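PDB 3TQC: pantothenate kinase from Coxiella burnetii, which catalyses the ATP-dependent phosphorylation of (R)-pantothenate to (R)-4'-phosphopantothenate, the first step of coenzyme A biosynthesis. Local coordinates for residues V239-Y244 with H280-I285. Sequence-based numbering, arbitrary orientation.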
ATOM      1  N   VAL B 239       3.315   2.301 -28.898  1.00 29.82           N
ATOM      2  CA  VAL B 239       3.513   3.743 -28.789  1.00 28.97           C
ATOM      3  C   VAL B 239       4.782   4.071 -28.000  1.00 27.84           C
ATOM      4  O   VAL B 239       5.597   4.887 -28.442  1.00 27.98           O
ATOM      5  CB  VAL B 239       2.262   4.432 -28.195  1.00 28.17           C
ATOM      6  CG1 VAL B 239       2.585   5.843 -27.673  1.00 26.85           C
ATOM      7  CG2 VAL B 239       1.156   4.454 -29.247  1.00 28.10           C
ATOM      8  N   ILE B 240       4.969   3.403 -26.865  1.00 26.58           N
ATOM      9  CA  ILE B 240       6.162   3.620 -26.044  1.00 25.99           C
ATOM     10  C   ILE B 240       7.409   3.226 -26.842  1.00 27.81           C
ATOM     11  O   ILE B 240       8.400   3.949 -26.838  1.00 28.22           O
ATOM     12  CB  ILE B 240       6.134   2.840 -24.717  1.00 25.12           C
ATOM     13  CG1 ILE B 240       4.839   3.117 -23.934  1.00 24.76           C
ATOM     14  CG2 ILE B 240       7.325   3.246 -23.829  1.00 22.98           C
ATOM     15  CD1 ILE B 240       4.583   2.147 -22.829  1.00 24.16           C
ATOM     16  N   GLN B 241       7.329   2.090 -27.537  1.00 29.14           N
ATOM     17  CA  GLN B 241       8.384   1.630 -28.426  1.00 31.11           C
ATOM     18  C   GLN B 241       8.863   2.781 -29.297  1.00 31.53           C
ATOM     19  O   GLN B 241      10.053   3.074 -29.329  1.00 31.82           O
ATOM     20  CB  GLN B 241       7.881   0.474 -29.299  1.00 32.41           C
ATOM     21  CG  GLN B 241       8.857  -0.018 -30.360  1.00 35.28           C
ATOM     22  CD  GLN B 241       8.356  -1.256 -31.098  1.00 36.47           C
ATOM     23  OE1 GLN B 241       7.759  -2.161 -30.506  1.00 37.73           O
ATOM     24  NE2 GLN B 241       8.584  -1.288 -32.389  1.00 38.22           N
ATOM     25  N   LYS B 242       7.931   3.447 -29.976  1.00 31.54           N
ATOM     26  CA  LYS B 242       8.290   4.579 -30.821  1.00 32.17           C
ATOM     27  C   LYS B 242       8.945   5.702 -30.018  1.00 30.82           C
ATOM     28  O   LYS B 242       9.931   6.284 -30.459  1.00 31.23           O
ATOM     29  CB  LYS B 242       7.082   5.118 -31.585  1.00 32.75           C
ATOM     30  CG  LYS B 242       7.447   6.276 -32.511  1.00 34.88           C
ATOM     31  CD  LYS B 242       6.432   6.471 -33.635  1.00 36.92           C
ATOM     32  CE  LYS B 242       6.466   7.904 -34.142  1.00 37.75           C
ATOM     33  NZ  LYS B 242       7.855   8.340 -34.446  1.00 38.84           N
ATOM     34  N   TRP B 243       8.423   5.999 -28.830  1.00 28.93           N
ATOM     35  CA  TRP B 243       9.018   7.067 -28.042  1.00 28.00           C
ATOM     36  C   TRP B 243      10.415   6.671 -27.636  1.00 28.21           C
ATOM     37  O   TRP B 243      11.334   7.489 -27.598  1.00 28.12           O
ATOM     38  CB  TRP B 243       8.215   7.352 -26.790  1.00 26.48           C
ATOM     39  CG  TRP B 243       6.845   7.869 -27.045  1.00 26.61           C
ATOM     40  CD1 TRP B 243       6.402   8.508 -28.160  1.00 26.78           C
ATOM     41  CD2 TRP B 243       5.738   7.822 -26.135  1.00 24.81           C
ATOM     42  NE1 TRP B 243       5.085   8.844 -28.008  1.00 27.25           N
ATOM     43  CE2 TRP B 243       4.654   8.432 -26.774  1.00 25.31           C
ATOM     44  CE3 TRP B 243       5.560   7.299 -24.847  1.00 24.09           C
ATOM     45  CZ2 TRP B 243       3.404   8.547 -26.173  1.00 25.27           C
ATOM     46  CZ3 TRP B 243       4.321   7.404 -24.249  1.00 23.35           C
ATOM     47  CH2 TRP B 243       3.252   8.029 -24.913  1.00 23.44           C
ATOM     48  N   TYR B 244      10.566   5.399 -27.304  1.00 28.45           N
ATOM     49  CA  TYR B 244      11.860   4.875 -26.939  1.00 28.78           C
ATOM     50  C   TYR B 244      12.818   4.976 -28.123  1.00 30.60           C
ATOM     51  O   TYR B 244      13.909   5.516 -27.988  1.00 30.81           O
ATOM     52  CB  TYR B 244      11.748   3.434 -26.455  1.00 28.16           C
ATOM     53  CG  TYR B 244      13.090   2.890 -26.117  1.00 29.83           C
ATOM     54  CD1 TYR B 244      13.639   3.089 -24.862  1.00 29.57           C
ATOM     55  CD2 TYR B 244      13.835   2.200 -27.061  1.00 31.36           C
ATOM     56  CE1 TYR B 244      14.892   2.610 -24.557  1.00 31.06           C
ATOM     57  CE2 TYR B 244      15.079   1.719 -26.761  1.00 33.49           C
ATOM     58  CZ  TYR B 244      15.609   1.931 -25.511  1.00 32.87           C
ATOM     59  OH  TYR B 244      16.860   1.453 -25.210  1.00 34.88           O
ATOM     60  N   HIS B 280      15.309  -3.677 -31.083  1.00 40.21           N
ATOM     61  CA  HIS B 280      15.739  -4.922 -30.458  1.00 40.79           C
ATOM     62  C   HIS B 280      15.779  -4.790 -28.944  1.00 38.52           C
ATOM     63  O   HIS B 280      15.222  -5.628 -28.238  1.00 38.15           O
ATOM     64  CB  HIS B 280      17.122  -5.335 -30.972  1.00 43.01           C
ATOM     65  CG  HIS B 280      17.816  -6.321 -30.090  1.00 45.13           C
ATOM     66  ND1 HIS B 280      17.634  -7.681 -30.212  1.00 47.97           N
ATOM     67  CD2 HIS B 280      18.664  -6.145 -29.049  1.00 46.57           C
ATOM     68  CE1 HIS B 280      18.356  -8.301 -29.295  1.00 49.33           C
ATOM     69  NE2 HIS B 280      18.987  -7.393 -28.575  1.00 48.88           N
ATOM     70  N   VAL B 281      16.451  -3.747 -28.461  1.00 37.16           N
ATOM     71  CA  VAL B 281      16.594  -3.514 -27.021  1.00 35.36           C
ATOM     72  C   VAL B 281      15.216  -3.386 -26.366  1.00 33.98           C
ATOM     73  O   VAL B 281      14.943  -4.018 -25.338  1.00 33.29           O
ATOM     74  CB  VAL B 281      17.447  -2.262 -26.731  1.00 34.67           C
ATOM     75  CG1 VAL B 281      17.304  -1.819 -25.279  1.00 32.62           C
ATOM     76  CG2 VAL B 281      18.907  -2.524 -27.066  1.00 36.39           C
ATOM     77  N   TRP B 282      14.355  -2.573 -26.971  1.00 33.29           N
ATOM     78  CA  TRP B 282      12.965  -2.470 -26.543  1.00 32.16           C
ATOM     79  C   TRP B 282      12.289  -3.844 -26.477  1.00 32.95           C
ATOM     80  O   TRP B 282      11.749  -4.224 -25.445  1.00 31.25           O
ATOM     81  CB  TRP B 282      12.170  -1.568 -27.485  1.00 31.83           C
ATOM     82  CG  TRP B 282      10.734  -1.622 -27.187  1.00 31.13           C
ATOM     83  CD1 TRP B 282       9.787  -2.338 -27.852  1.00 30.60           C
ATOM     84  CD2 TRP B 282      10.062  -0.961 -26.102  1.00 28.51           C
ATOM     85  NE1 TRP B 282       8.567  -2.164 -27.253  1.00 30.63           N
ATOM     86  CE2 TRP B 282       8.705  -1.320 -26.177  1.00 28.27           C
ATOM     87  CE3 TRP B 282      10.479  -0.100 -25.081  1.00 28.11           C
ATOM     88  CZ2 TRP B 282       7.747  -0.840 -25.270  1.00 27.10           C
ATOM     89  CZ3 TRP B 282       9.516   0.371 -24.157  1.00 26.98           C
ATOM     90  CH2 TRP B 282       8.175  -0.009 -24.267  1.00 25.54           C
ATOM     91  N   ASN B 283      12.351  -4.589 -27.580  1.00 35.17           N
ATOM     92  CA  ASN B 283      11.628  -5.842 -27.675  1.00 36.43           C
ATOM     93  C   ASN B 283      12.139  -6.898 -26.710  1.00 37.07           C
ATOM     94  O   ASN B 283      11.341  -7.613 -26.115  1.00 37.06           O
ATOM     95  CB  ASN B 283      11.652  -6.386 -29.103  1.00 38.71           C
ATOM     96  CG  ASN B 283      10.546  -5.809 -29.979  1.00 38.90           C
ATOM     97  OD1 ASN B 283       9.444  -5.528 -29.517  1.00 37.39           O
ATOM     98  ND2 ASN B 283      10.835  -5.668 -31.264  1.00 42.12           N
ATOM     99  N   GLU B 284      13.456  -6.994 -26.542  1.00 38.24           N
ATOM    100  CA  GLU B 284      14.046  -8.078 -25.745  1.00 39.28           C
ATOM    101  C   GLU B 284      14.326  -7.677 -24.294  1.00 37.30           C
ATOM    102  O   GLU B 284      14.440  -8.534 -23.422  1.00 37.80           O
ATOM    103  CB  GLU B 284      15.339  -8.568 -26.387  1.00 41.43           C
ATOM    104  CG  GLU B 284      15.175  -9.124 -27.805  1.00 45.68           C
ATOM    105  CD  GLU B 284      14.236 -10.336 -27.894  1.00 48.76           C
ATOM    106  OE1 GLU B 284      14.204 -11.162 -26.952  1.00 49.04           O
ATOM    107  OE2 GLU B 284      13.540 -10.463 -28.929  1.00 51.50           O
ATOM    108  N   ILE B 285      14.461  -6.384 -24.045  1.00 35.31           N
ATOM    109  CA  ILE B 285      14.748  -5.911 -22.713  1.00 33.99           C
ATOM    110  C   ILE B 285      13.576  -5.094 -22.146  1.00 31.89           C
ATOM    111  O   ILE B 285      12.822  -5.591 -21.311  1.00 30.78           O
ATOM    112  CB  ILE B 285      16.049  -5.104 -22.681  1.00 34.37           C
ATOM    113  CG1 ILE B 285      17.219  -5.982 -23.150  1.00 37.32           C
ATOM    114  CG2 ILE B 285      16.297  -4.558 -21.269  1.00 32.72           C
ATOM    115  CD1 ILE B 285      18.541  -5.244 -23.184  1.00 38.69           C
TER
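Residues 239-244 and 280-285, whose nearest CA atoms are Gln-241 CA and Trp-282 CA, 6.4 Å apart, are short helical segments whose axes approach to 10.1 Å with their N-to-C directions 135° apart. They belong to helices 237-253 and 271-294 of a P-loop kinase fold, and they illustrate how one large aromatic side chain can join two crossing helices. The second helix widens into a pi-type turn at 282-285, starting at the tryptophan itself. A chi1 of 171° sets Trp-282 CG anti to its backbone N, and the indole beyond it lies against the backbone and side chains of the first helix. Gln-241 CA sits 3.7 Å above the indole plane, over its centre, while Gln-241 CB makes a CH-pi contact 3.6 Å from the centroid of the five-membered ring, over the same face. The six-membered ring meets Ile-240, whose CG2 comes within 3.4 Å of Trp-282 CH2; the two side chains cross at about a right angle. Ile-240 and Trp-282 both also touch Ser-100, a residue of the observed ADP pocket, which places this packing directly beside the nucleotide site. Tyr-244 continues the interface: its side chain and that of Trp-282 pass each other heading opposite ways, with Tyr-244 CB 4.0 Å from Trp-282 CE3. It also touches Ala-102, another residue of the ADP pocket. The contact is thus mainly apolar, and it finishes at the phenol, where Tyr-244 OH lies 3.3 Å from Val-281 CG1.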